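Local coordinates for protein putative glycosyl hydrolase (Parabacteroides distasonis, PDB 4QHZ) that binds a magnesium ion and is probably a glycoside hydrolase of the 3-keto-disaccharide hydrolase family, with a concanavalin-like fold, at residues C[77-81]-C[235-241]; C[128-133]-C[143-149]. All coordinates share one frame; numbering follows the deposited sequence.

In the fold
Following the chain from its N terminus, residues 77-81 come first, on the short strand 78-80. Residues 128-133 follow on strand 127-131 and pair with the loop 143-149 only ten residues later, so interaction 2 closes a short local loop. Strand 237-245 returns near the C terminus to meet 77-81 and closes interaction 1 across more than 150 residues. Interaction 2 is thus nested inside interaction 1. Interaction 1 joins two strands of the larger antiparallel sheet, whereas interaction 2 adds a loop to an edge strand, 127-131, of the five-stranded, magnesium-bearing sheet. Their centres lie about 17 Å apart, yet they touch where Ile236 packs on Val131.

Interaction 1. Residues C[77-81]-C[235-241]; sequences GVFTV and PISFRNI
Phe79 and Phe238 form an antiparallel hydrogen-bonded pair where strands 78-80 and 237-241 adjoin in the larger sheet of this concanavalin-like fold; the N-to-C directions of these short segments differ by 153°. Phe79 N donates to Phe238 O at 2.9 Å, Phe238 N returns a bond to Phe79 O, and Val81 N extends the pairing to Ile236 O. Phe79 CB starts on the sheet face shared with Phe238, and with CG between its own backbone N and carbonyl carbon (chi1 67°) the ring comes closer to strand 237-241. CD1 nears Phe238 O, CE1 meets both Phe238 CB and Ile241 CD1, and Phe79 CE2 reaches Phe238 CD2 at 3.7 Å. Phe238 CB stands over one face in a CH-pi contact, nearest the tip, 3.4 Å from Phe79 CZ, while Ile241 CD1 meets the edge in the ring plane. The ring planes are within 24° of parallel but strongly offset, leaving little face-to-face contact. With an alanine here, Phe238 CB and Ile241 CD1 would probably lose the ring they pack on, and a gap is likely beside Phe54, its edge-to-face neighbour. On the other sheet face, Thr80 OG1 and Ser237 OG share a 2.7 Å hydrogen bond.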
loop_
_atom_site.group_PDB
_atom_site.type_symbol
_atom_site.label_atom_id
_atom_site.label_comp_id
_atom_site.label_asym_id
_atom_site.label_seq_id
_atom_site.Cartn_x
_atom_site.Cartn_y
_atom_site.Cartn_z
ATOM N N GLY C 77 -31.050 -27.782 3.689
ATOM C CA GLY C 77 -30.601 -26.415 3.442
ATOM C C GLY C 77 -29.104 -26.195 3.559
ATOM O O GLY C 77 -28.650 -25.059 3.561
ATOM N N VAL C 78 -28.335 -27.273 3.688
ATOM C CA VAL C 78 -26.877 -27.189 3.749
ATOM C C VAL C 78 -26.298 -28.160 2.734
ATOM O O VAL C 78 -27.026 -28.969 2.166
ATOM C CB VAL C 78 -26.321 -27.521 5.158
ATOM C CG1 VAL C 78 -27.065 -26.752 6.241
ATOM C CG2 VAL C 78 -26.398 -29.014 5.461
ATOM N N PHE C 79 -24.995 -28.083 2.498
ATOM C CA PHE C 79 -24.326 -29.179 1.801
ATOM C C PHE C 79 -23.100 -29.637 2.583
ATOM O O PHE C 79 -22.455 -28.855 3.278
ATOM C CB PHE C 79 -24.004 -28.841 0.330
ATOM C CG PHE C 79 -22.979 -27.754 0.127
ATOM C CD1 PHE C 79 -23.363 -26.417 0.085
ATOM C CD2 PHE C 79 -21.650 -28.070 -0.116
ATOM C CE1 PHE C 79 -22.435 -25.413 -0.145
ATOM C CE2 PHE C 79 -20.714 -27.075 -0.347
ATOM C CZ PHE C 79 -21.104 -25.743 -0.365
ATOM N N THR C 80 -22.814 -30.927 2.469
ATOM C CA THR C 80 -21.827 -31.579 3.292
ATOM C C THR C 80 -20.756 -32.193 2.401
ATOM O O THR C 80 -21.061 -32.819 1.390
ATOM C CB THR C 80 -22.489 -32.666 4.159
ATOM O OG1 THR C 80 -23.550 -32.082 4.920
ATOM C CG2 THR C 80 -21.482 -33.303 5.114
ATOM N N VAL C 81 -19.500 -32.008 2.798
ATOM C CA VAL C 81 -18.364 -32.543 2.072
ATOM C C VAL C 81 -18.463 -34.065 1.961
ATOM O O VAL C 81 -18.771 -34.743 2.940
ATOM C CB VAL C 81 -17.031 -32.186 2.773
ATOM C CG1 VAL C 81 -15.846 -32.793 2.033
ATOM C CG2 VAL C 81 -16.859 -30.679 2.885
ATOM N N PRO C 235 -17.203 -35.024 8.083
ATOM C CA PRO C 235 -17.149 -33.917 7.125
ATOM C C PRO C 235 -17.858 -32.671 7.618
ATOM O O PRO C 235 -18.857 -32.777 8.324
ATOM C CB PRO C 235 -17.858 -34.479 5.890
ATOM C CG PRO C 235 -18.767 -35.536 6.417
ATOM C CD PRO C 235 -18.098 -36.108 7.633
ATOM N N ILE C 236 -17.351 -31.495 7.249
ATOM C CA ILE C 236 -18.027 -30.257 7.631
ATOM C C ILE C 236 -19.149 -29.933 6.639
ATOM O O ILE C 236 -19.198 -30.474 5.531
ATOM C CB ILE C 236 -17.058 -29.060 7.777
ATOM C CG1 ILE C 236 -16.511 -28.603 6.437
ATOM C CG2 ILE C 236 -15.909 -29.391 8.727
ATOM C CD1 ILE C 236 -15.946 -27.202 6.510
ATOM N N SER C 237 -20.058 -29.060 7.055
ATOM C CA SER C 237 -21.164 -28.634 6.203
ATOM C C SER C 237 -21.090 -27.136 5.907
ATOM O O SER C 237 -20.541 -26.367 6.694
ATOM C CB SER C 237 -22.500 -28.983 6.860
ATOM O OG SER C 237 -22.697 -30.386 6.870
ATOM N N PHE C 238 -21.662 -26.739 4.775
ATOM C CA PHE C 238 -21.658 -25.359 4.323
ATOM C C PHE C 238 -23.079 -24.844 4.079
ATOM O O PHE C 238 -23.979 -25.624 3.768
ATOM C CB PHE C 238 -20.882 -25.242 3.017
ATOM C CG PHE C 238 -19.403 -25.493 3.148
ATOM C CD1 PHE C 238 -18.544 -24.465 3.491
ATOM C CD2 PHE C 238 -18.878 -26.747 2.896
ATOM C CE1 PHE C 238 -17.187 -24.685 3.601
ATOM C CE2 PHE C 238 -17.525 -26.976 3.008
ATOM C CZ PHE C 238 -16.674 -25.944 3.361
ATOM N N ARG C 239 -23.268 -23.533 4.205
ATOM C CA ARG C 239 -24.516 -22.888 3.817
ATOM C C ARG C 239 -24.282 -21.421 3.496
ATOM O O ARG C 239 -23.211 -20.878 3.768
ATOM C CB ARG C 239 -25.562 -22.993 4.921
ATOM C CG ARG C 239 -25.315 -22.033 6.072
ATOM C CD ARG C 239 -26.356 -22.138 7.174
ATOM N NE ARG C 239 -26.169 -21.078 8.162
ATOM C CZ ARG C 239 -26.921 -20.908 9.243
ATOM N NH1 ARG C 239 -27.924 -21.735 9.494
ATOM N NH2 ARG C 239 -26.668 -19.904 10.074
ATOM N N ASN C 240 -25.296 -20.791 2.908
ATOM C CA ASN C 240 -25.309 -19.353 2.639
ATOM C C ASN C 240 -24.004 -18.842 2.011
ATOM O O ASN C 240 -23.261 -18.078 2.626
ATOM C CB ASN C 240 -25.624 -18.577 3.916
ATOM C CG ASN C 240 -25.872 -17.094 3.661
ATOM O OD1 ASN C 240 -26.185 -16.686 2.541
ATOM N ND2 ASN C 240 -25.733 -16.285 4.699
ATOM N N ILE C 241 -23.746 -19.275 0.780
ATOM C CA ILE C 241 -22.572 -18.838 0.050
ATOM C C ILE C 241 -22.995 -17.877 -1.053
ATOM O O ILE C 241 -23.795 -18.234 -1.923
ATOM C CB ILE C 241 -21.807 -20.021 -0.563
ATOM C CG1 ILE C 241 -21.617 -21.118 0.489
ATOM C CG2 ILE C 241 -20.474 -19.550 -1.123
ATOM C CD1 ILE C 241 -20.842 -22.325 0.002
#

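Interaction 2. Residues C[128-133]-C[143-149]; sequences EVQVLD and GQTGSIY. With MG (magnesium ion), chain I.
Gln130 reaches from strand 128-131 toward the loop 143-149 and supplies, with Glu128, two of the six magnesium ligands. Its CG stands anti to the backbone N (chi1 176°), and a bend at chi2 (71°) turns the amide so that its two ends do different work. Gln130 OE1 binds the magnesium at 2.1 Å, while Gln130 NE2 donates to Gly143 O at 3.1 Å; that oxygen lies close to the amide plane, fixing which end of the amide faces the metal. Glu128, by contrast, is extended, and Glu128 OE2 binds the magnesium at 2.2 Å. Its side chain runs alongside that of Tyr149 in the same direction, carboxylate and ring planes 43° apart, with Glu128 OE1 3.6 Å from Tyr149 CG. Tyr149 OH is hydrogen-bonded to Tyr140 OH. The backbones are stitched by Tyr149 N to Glu128 O, Gln130 N to Ser147 O and Gly146 N to Gln130 O, the last donor standing above the carbonyl plane. A type II turn from Gln144 to Ser147 shapes the loop, and Gln144 O accepts from both N and OG of Ser147. Thr145 OG1 donates to Leu132 O at 2.6 Å, likewise from above that carbonyl's plane. Asn118 OD1, Ser119 O, Gln227 OE1 and a water oxygen 2.0 Å from the magnesium complete the six ligands. This water also makes weak bonds to Glu128 OE1 and Gln130 NE2. With Glu128 the one carboxylate among them, the ion probably keeps net positive charge and would polarise its water and the Gln130 amide, likely strengthening the NE2 bond to Gly143 O.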
loop_
_atom_site.group_PDB
_atom_site.type_symbol
_atom_site.label_atom_id
_atom_site.label_comp_id
_atom_site.label_asym_id
_atom_site.label_seq_id
_atom_site.Cartn_x
_atom_site.Cartn_y
_atom_site.Cartn_z
ATOM N N GLU C 128 -5.303 -20.415 -0.232
ATOM C CA GLU C 128 -6.231 -21.006 0.739
ATOM C C GLU C 128 -6.454 -20.135 1.974
ATOM O O GLU C 128 -5.509 -19.787 2.678
ATOM C CB GLU C 128 -5.765 -22.391 1.223
ATOM C CG GLU C 128 -6.804 -23.073 2.120
ATOM C CD GLU C 128 -6.380 -24.422 2.673
ATOM O OE1 GLU C 128 -5.184 -24.772 2.581
ATOM O OE2 GLU C 128 -7.261 -25.139 3.215
ATOM N N VAL C 129 -7.719 -19.811 2.226
ATOM C CA VAL C 129 -8.160 -19.360 3.532
ATOM C C VAL C 129 -8.561 -20.614 4.292
ATOM O O VAL C 129 -9.527 -21.284 3.927
ATOM C CB VAL C 129 -9.350 -18.386 3.455
ATOM C CG1 VAL C 129 -9.738 -17.907 4.852
ATOM C CG2 VAL C 129 -9.019 -17.202 2.556
ATOM N N GLN C 130 -7.807 -20.938 5.338
ATOM C CA GLN C 130 -7.976 -22.200 6.049
ATOM C C GLN C 130 -9.327 -22.290 6.753
ATOM O O GLN C 130 -9.802 -21.321 7.343
ATOM C CB GLN C 130 -6.845 -22.396 7.066
ATOM C CG GLN C 130 -6.946 -23.642 7.941
ATOM C CD GLN C 130 -6.697 -24.944 7.183
ATOM O OE1 GLN C 130 -7.376 -25.246 6.198
ATOM N NE2 GLN C 130 -5.717 -25.724 7.644
ATOM N N VAL C 131 -9.935 -23.467 6.649
ATOM C CA VAL C 131 -11.087 -23.837 7.443
ATOM C C VAL C 131 -10.695 -25.048 8.286
ATOM O O VAL C 131 -10.131 -26.016 7.775
ATOM C CB VAL C 131 -12.299 -24.158 6.551
ATOM C CG1 VAL C 131 -13.401 -24.855 7.347
ATOM C CG2 VAL C 131 -12.813 -22.879 5.909
ATOM N N LEU C 132 -10.970 -24.976 9.586
ATOM C CA LEU C 132 -10.546 -26.005 10.531
ATOM C C LEU C 132 -11.299 -25.838 11.840
ATOM O O LEU C 132 -11.659 -24.716 12.215
ATOM C CB LEU C 132 -9.044 -25.901 10.784
ATOM C CG LEU C 132 -8.338 -27.028 11.531
ATOM C CD1 LEU C 132 -8.402 -28.338 10.756
ATOM C CD2 LEU C 132 -6.892 -26.639 11.791
ATOM N N ASP C 133 -11.552 -26.944 12.538
ATOM C CA ASP C 133 -12.110 -26.845 13.877
ATOM C C ASP C 133 -11.005 -26.531 14.875
ATOM O O ASP C 133 -10.298 -27.430 15.331
ATOM C CB ASP C 133 -12.834 -28.120 14.309
ATOM C CG ASP C 133 -13.500 -27.961 15.669
ATOM O OD1 ASP C 133 -13.668 -26.809 16.116
ATOM O OD2 ASP C 133 -13.853 -28.981 16.296
ATOM N N GLY C 143 -1.182 -22.148 10.264
ATOM C CA GLY C 143 -2.115 -22.976 9.502
ATOM C C GLY C 143 -3.440 -23.233 10.201
ATOM O O GLY C 143 -4.169 -24.154 9.822
ATOM N N GLN C 144 -3.769 -22.431 11.211
ATOM C CA GLN C 144 -5.028 -22.607 11.916
ATOM C C GLN C 144 -6.153 -21.846 11.201
ATOM O O GLN C 144 -5.937 -21.241 10.154
ATOM C CB GLN C 144 -4.892 -22.204 13.396
ATOM C CG GLN C 144 -4.948 -20.717 13.711
ATOM C CD GLN C 144 -4.741 -20.458 15.191
ATOM O OE1 GLN C 144 -3.717 -20.837 15.755
ATOM N NE2 GLN C 144 -5.719 -19.830 15.830
ATOM N N THR C 145 -7.353 -21.912 11.766
ATOM C CA THR C 145 -8.543 -21.363 11.140
ATOM C C THR C 145 -8.373 -19.897 10.769
ATOM O O THR C 145 -7.942 -19.092 11.590
ATOM C CB THR C 145 -9.750 -21.497 12.084
ATOM O OG1 THR C 145 -9.841 -22.850 12.554
ATOM C CG2 THR C 145 -11.031 -21.109 11.367
ATOM N N GLY C 146 -8.714 -19.552 9.532
ATOM C CA GLY C 146 -8.639 -18.165 9.074
ATOM C C GLY C 146 -7.251 -17.688 8.685
ATOM O O GLY C 146 -7.081 -16.542 8.287
ATOM N N SER C 147 -6.261 -18.569 8.778
ATOM C CA SER C 147 -4.939 -18.265 8.269
ATOM C C SER C 147 -5.007 -18.186 6.757
ATOM O O SER C 147 -5.885 -18.798 6.140
ATOM C CB SER C 147 -3.916 -19.332 8.695
ATOM O OG SER C 147 -4.207 -20.608 8.140
ATOM N N ILE C 148 -4.117 -17.395 6.168
ATOM C CA ILE C 148 -3.745 -17.593 4.775
ATOM C C ILE C 148 -2.692 -18.688 4.878
ATOM O O ILE C 148 -1.587 -18.456 5.372
ATOM C CB ILE C 148 -3.208 -16.321 4.092
ATOM C CG1 ILE C 148 -4.184 -15.151 4.251
ATOM C CG2 ILE C 148 -2.951 -16.580 2.612
ATOM C CD1 ILE C 148 -5.635 -15.491 3.959
ATOM N N TYR C 149 -3.068 -19.889 4.446
ATOM C CA TYR C 149 -2.429 -21.122 4.909
ATOM C C TYR C 149 -0.897 -21.083 4.827
ATOM O O TYR C 149 -0.316 -20.968 3.743
ATOM C CB TYR C 149 -2.980 -22.324 4.140
ATOM C CG TYR C 149 -2.432 -23.642 4.615
ATOM C CD1 TYR C 149 -2.793 -24.164 5.850
ATOM C CD2 TYR C 149 -1.541 -24.362 3.830
ATOM C CE1 TYR C 149 -2.290 -25.375 6.293
ATOM C CE2 TYR C 149 -1.033 -25.568 4.263
ATOM C CZ TYR C 149 -1.410 -26.069 5.493
ATOM O OH TYR C 149 -0.899 -27.265 5.919
HETATM MG MG MG I . -7.528 -26.779 4.705
HETATM O O HOH W 1 -5.582 -26.953 4.572
#